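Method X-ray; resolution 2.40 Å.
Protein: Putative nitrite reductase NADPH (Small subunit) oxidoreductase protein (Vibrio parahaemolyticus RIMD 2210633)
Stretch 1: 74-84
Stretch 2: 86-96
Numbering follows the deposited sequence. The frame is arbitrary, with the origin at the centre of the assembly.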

# COMPACT_ATOMS: atom_id res chain seq x y z
N TYR A 74 1.73 -11.60 -12.49
CA TYR A 74 1.37 -13.01 -12.28
C TYR A 74 0.16 -13.20 -11.34
O TYR A 74 -0.03 -14.25 -10.71
N LYS A 75 -0.65 -12.15 -11.27
CA LYS A 75 -1.89 -12.09 -10.50
C LYS A 75 -1.95 -12.50 -9.02
O LYS A 75 -3.05 -12.65 -8.49
N GLN A 76 -0.81 -12.68 -8.35
CA GLN A 76 -0.89 -13.06 -6.93
C GLN A 76 -1.59 -11.97 -6.10
O GLN A 76 -1.54 -10.78 -6.42
N HIS A 77 -2.26 -12.39 -5.03
CA HIS A 77 -2.99 -11.46 -4.17
C HIS A 77 -2.20 -11.11 -2.92
O HIS A 77 -1.71 -11.99 -2.21
N PHE A 78 -2.09 -9.82 -2.64
CA PHE A 78 -1.37 -9.36 -1.46
C PHE A 78 -2.25 -8.54 -0.53
O PHE A 78 -2.79 -7.52 -0.94
N SER A 79 -2.37 -8.96 0.73
CA SER A 79 -3.16 -8.24 1.73
C SER A 79 -2.67 -6.82 1.99
O SER A 79 -1.52 -6.63 2.40
N LEU A 80 -3.54 -5.82 1.81
CA LEU A 80 -3.15 -4.42 2.05
C LEU A 80 -2.79 -4.12 3.51
O LEU A 80 -2.04 -3.18 3.80
N LYS A 81 -3.34 -4.91 4.44
CA LYS A 81 -3.05 -4.67 5.84
C LYS A 81 -1.71 -5.25 6.30
O LYS A 81 -0.86 -4.53 6.82
N SER A 82 -1.55 -6.56 6.12
CA SER A 82 -0.33 -7.23 6.54
C SER A 82 0.72 -7.31 5.46
O SER A 82 1.91 -7.23 5.74
N GLY A 83 0.28 -7.47 4.21
CA GLY A 83 1.22 -7.56 3.11
C GLY A 83 1.40 -8.98 2.63
O GLY A 83 1.95 -9.23 1.56
N GLN A 84 0.91 -9.92 3.43
CA GLN A 84 1.00 -11.34 3.11
C GLN A 84 0.42 -11.68 1.74
O GLN A 84 -0.62 -11.15 1.36
N LEU A 86 -1.50 -14.18 -0.63
CA LEU A 86 -2.45 -15.26 -0.35
C LEU A 86 -2.14 -16.58 -1.03
O LEU A 86 -2.52 -17.63 -0.52
N GLU A 87 -1.45 -16.55 -2.17
CA GLU A 87 -1.17 -17.78 -2.90
C GLU A 87 0.27 -18.27 -2.82
O GLU A 87 0.71 -19.09 -3.63
N ASP A 88 1.01 -17.79 -1.84
CA ASP A 88 2.39 -18.19 -1.69
C ASP A 88 2.84 -17.64 -0.36
O ASP A 88 3.45 -16.57 -0.29
N GLU A 89 2.52 -18.36 0.70
CA GLU A 89 2.85 -17.94 2.05
C GLU A 89 4.28 -17.47 2.25
O GLU A 89 4.59 -16.89 3.28
N ALA A 90 5.14 -17.69 1.26
CA ALA A 90 6.54 -17.27 1.36
C ALA A 90 6.76 -15.79 1.07
O ALA A 90 7.73 -15.19 1.55
N HIS A 91 5.86 -15.19 0.29
CA HIS A 91 5.97 -13.78 -0.07
C HIS A 91 5.10 -12.83 0.75
O HIS A 91 3.96 -13.14 1.08
N CYS A 92 5.66 -11.67 1.06
CA CYS A 92 4.97 -10.66 1.85
C CYS A 92 5.50 -9.28 1.46
O CYS A 92 6.71 -9.13 1.26
N LEU A 93 4.63 -8.29 1.35
CA LEU A 93 5.05 -6.94 0.98
C LEU A 93 5.39 -6.10 2.20
O LEU A 93 4.76 -6.23 3.26
N LYS A 94 6.38 -5.22 2.07
CA LYS A 94 6.75 -4.36 3.18
C LYS A 94 5.62 -3.35 3.36
O LYS A 94 5.01 -2.90 2.37
N THR A 95 5.34 -3.00 4.61
CA THR A 95 4.27 -2.06 4.95
C THR A 95 4.76 -0.83 5.70
O THR A 95 5.80 -0.86 6.35
N TRP A 96 4.00 0.25 5.61
CA TRP A 96 4.32 1.49 6.30
C TRP A 96 3.08 1.99 7.03
O TRP A 96 2.00 2.05 6.45

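The two stretches bury 729 Å² between them, and backbone hydrogen bonds fix how they lie together. Leu86 N donates to His77 O at 2.7 Å. Leu93 N donates to Gly83 O at 2.8 Å. A single beta bridge pairs Gln84 with Cys92, whose CA atoms are 4.2 Å apart. Cys92 CA also lies 3.4 Å from Gly83 O, in a CA-H...O contact with the same carbonyl.

Two side chains add hydrogen bonds to this frame. Glu87 points toward stretch 1, with chi1 m and chi2 at 98°. Its OE1 accepts from His77 N at 2.8 Å, so a carboxylate meets the strand's backbone NH. Gln84 works differently. Its CA-to-CB bond points away, but chi1 t and chi2 p bring its end nearer to stretch 2. There Gln84 NE2 donates to Glu89 O at 3.0 Å. This ties the amide to the type I turn from Asp88 to His91, which is closed by His91 N donating to Asp88 O at 2.8 Å. The aliphatic start of Glu89 is close as well, with its CB 3.9 Å from Gln84 NE2.

The main apolar contact joins Phe78 and Leu93. Both have chi1 m, and Leu93 has chi2 t. The Phe78 CA-to-CB bond points away overall, yet its ring reaches Leu93, with Phe78 CD1 3.5 Å from Leu93 CG. Leu93 CD2 sits over one ring face, 4.1 Å from the Phe78 ring centroid, in a CH-pi contact. His91 CB approaches the ring edge, 4.3 Å from Phe78 CE1. Both residues of the Phe78–Leu93 pair are buried. Farther along, Leu86 adopts m,t and places CD1 3.9 Å from His77 CB. His77 points toward stretch 2, with chi1 m.

Small residues shape the other end. Gly83 leaves room where a CB would point toward stretch 2 and clash with Leu93 O. Its backbone angles by themselves also call for glycine. Thr95 points toward stretch 1 with chi1 p, and its CG2 lies 3.6 Å from Ser82 O. Cys92, with chi1 t, brings SG to 3.5 Å from Gln84 N.

Within stretch 1, Ser79 OG and Ser82 OG share a hydrogen bond of 3.1 Å; either could be the donor. Lys81 N also donates weakly to Ser79 OG at 3.2 Å. Tyr74, Lys94 and Trp96 make no contact across the stretches.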

# COMPACT_ATOMS: atom_id res chain seq x y z
CB TYR A 74 2.60 -13.76 -11.77
CG TYR A 74 3.73 -13.75 -12.78
CD1 TYR A 74 3.62 -14.47 -13.97
CD2 TYR A 74 4.88 -13.00 -12.56
CE1 TYR A 74 4.64 -14.43 -14.94
CE2 TYR A 74 5.91 -12.95 -13.52
CZ TYR A 74 5.78 -13.67 -14.71
OH TYR A 74 6.77 -13.62 -15.67
CB LYS A 75 -2.99 -12.87 -11.24
CG LYS A 75 -3.24 -12.43 -12.66
CD LYS A 75 -3.74 -11.00 -12.74
CE LYS A 75 -4.14 -10.63 -14.18
NZ LYS A 75 -3.02 -10.79 -15.16
CB GLN A 76 0.50 -13.32 -6.36
CG GLN A 76 1.14 -14.62 -6.83
CD GLN A 76 2.06 -14.42 -8.02
OE1 GLN A 76 3.00 -13.63 -7.96
NE2 GLN A 76 1.80 -15.14 -9.11
CB HIS A 77 -4.33 -12.06 -3.77
CG HIS A 77 -5.30 -12.16 -4.90
ND1 HIS A 77 -6.02 -11.08 -5.35
CD2 HIS A 77 -5.64 -13.20 -5.70
CE1 HIS A 77 -6.76 -11.44 -6.39
NE2 HIS A 77 -6.55 -12.72 -6.62
CB PHE A 78 -0.19 -8.50 -1.89
CG PHE A 78 0.88 -9.25 -2.62
CD1 PHE A 78 1.92 -9.85 -1.93
CD2 PHE A 78 0.89 -9.28 -4.02
CE1 PHE A 78 2.98 -10.48 -2.61
CE2 PHE A 78 1.93 -9.91 -4.71
CZ PHE A 78 2.98 -10.50 -4.00
CB SER A 79 -3.11 -8.97 3.06
OG SER A 79 -3.38 -8.05 4.10
CB LEU A 80 -4.27 -3.46 1.62
CG LEU A 80 -4.61 -3.39 0.12
CD1 LEU A 80 -5.65 -2.31 -0.10
CD2 LEU A 80 -3.36 -3.09 -0.70
CB LYS A 81 -4.16 -5.22 6.73
CG LYS A 81 -3.88 -4.99 8.21
CD LYS A 81 -3.56 -3.50 8.45
CE LYS A 81 -2.83 -3.26 9.77
NZ LYS A 81 -2.37 -1.84 9.92
CB SER A 82 -0.66 -8.63 7.06
OG SER A 82 -1.46 -9.35 6.14
CB GLN A 84 0.26 -12.16 4.18
CG GLN A 84 0.37 -13.67 4.04
CD GLN A 84 1.80 -14.17 4.18
OE1 GLN A 84 2.58 -13.63 4.96
NE2 GLN A 84 2.14 -15.22 3.43
CB LEU A 86 -3.87 -14.84 -0.72
CG LEU A 86 -4.44 -13.60 -0.02
CD1 LEU A 86 -5.91 -13.42 -0.42
CD2 LEU A 86 -4.31 -13.76 1.49
CB GLU A 87 -1.57 -17.61 -4.36
CG GLU A 87 -3.05 -17.28 -4.57
CD GLU A 87 -3.29 -15.80 -4.78
OE1 GLU A 87 -2.72 -14.99 -4.01
OE2 GLU A 87 -4.06 -15.45 -5.70
CB ASP A 88 3.21 -17.59 -2.83
CG ASP A 88 4.53 -18.29 -3.01
OD1 ASP A 88 5.22 -18.51 -2.00
OD2 ASP A 88 4.86 -18.62 -4.18
CB GLU A 89 2.52 -19.07 3.03
CG GLU A 89 1.02 -19.28 3.20
CD GLU A 89 0.66 -20.72 3.54
OE1 GLU A 89 0.96 -21.62 2.72
OE2 GLU A 89 0.08 -20.94 4.63
CB ALA A 90 7.39 -18.10 0.43
CB HIS A 91 5.68 -13.62 -1.56
CG HIS A 91 6.80 -14.10 -2.43
ND1 HIS A 91 7.95 -13.37 -2.62
CD2 HIS A 91 6.97 -15.26 -3.10
CE1 HIS A 91 8.79 -14.06 -3.38
NE2 HIS A 91 8.22 -15.21 -3.68
CB CYS A 92 5.22 -10.94 3.34
SG CYS A 92 4.24 -9.94 4.50
CB LEU A 93 3.95 -6.23 0.19
CG LEU A 93 3.43 -6.78 -1.14
CD1 LEU A 93 2.43 -5.80 -1.74
CD2 LEU A 93 4.57 -7.00 -2.09
CB LYS A 94 8.08 -3.66 2.92
CG LYS A 94 8.57 -2.82 4.08
CD LYS A 94 9.98 -2.30 3.85
CE LYS A 94 10.47 -1.46 5.04
NZ LYS A 94 11.78 -0.76 4.80
CB THR A 95 3.22 -2.74 5.84
OG1 THR A 95 3.87 -3.37 6.95
CG2 THR A 95 2.43 -3.77 5.05
CB TRP A 96 4.78 2.55 5.30
CG TRP A 96 6.20 2.40 4.83
CD1 TRP A 96 7.30 3.06 5.31
CD2 TRP A 96 6.67 1.55 3.78
NE1 TRP A 96 8.42 2.67 4.61
CE2 TRP A 96 8.06 1.75 3.67
CE3 TRP A 96 6.04 0.64 2.91
CZ2 TRP A 96 8.84 1.07 2.72
CZ3 TRP A 96 6.82 -0.03 1.97
CH2 TRP A 96 8.21 0.19 1.89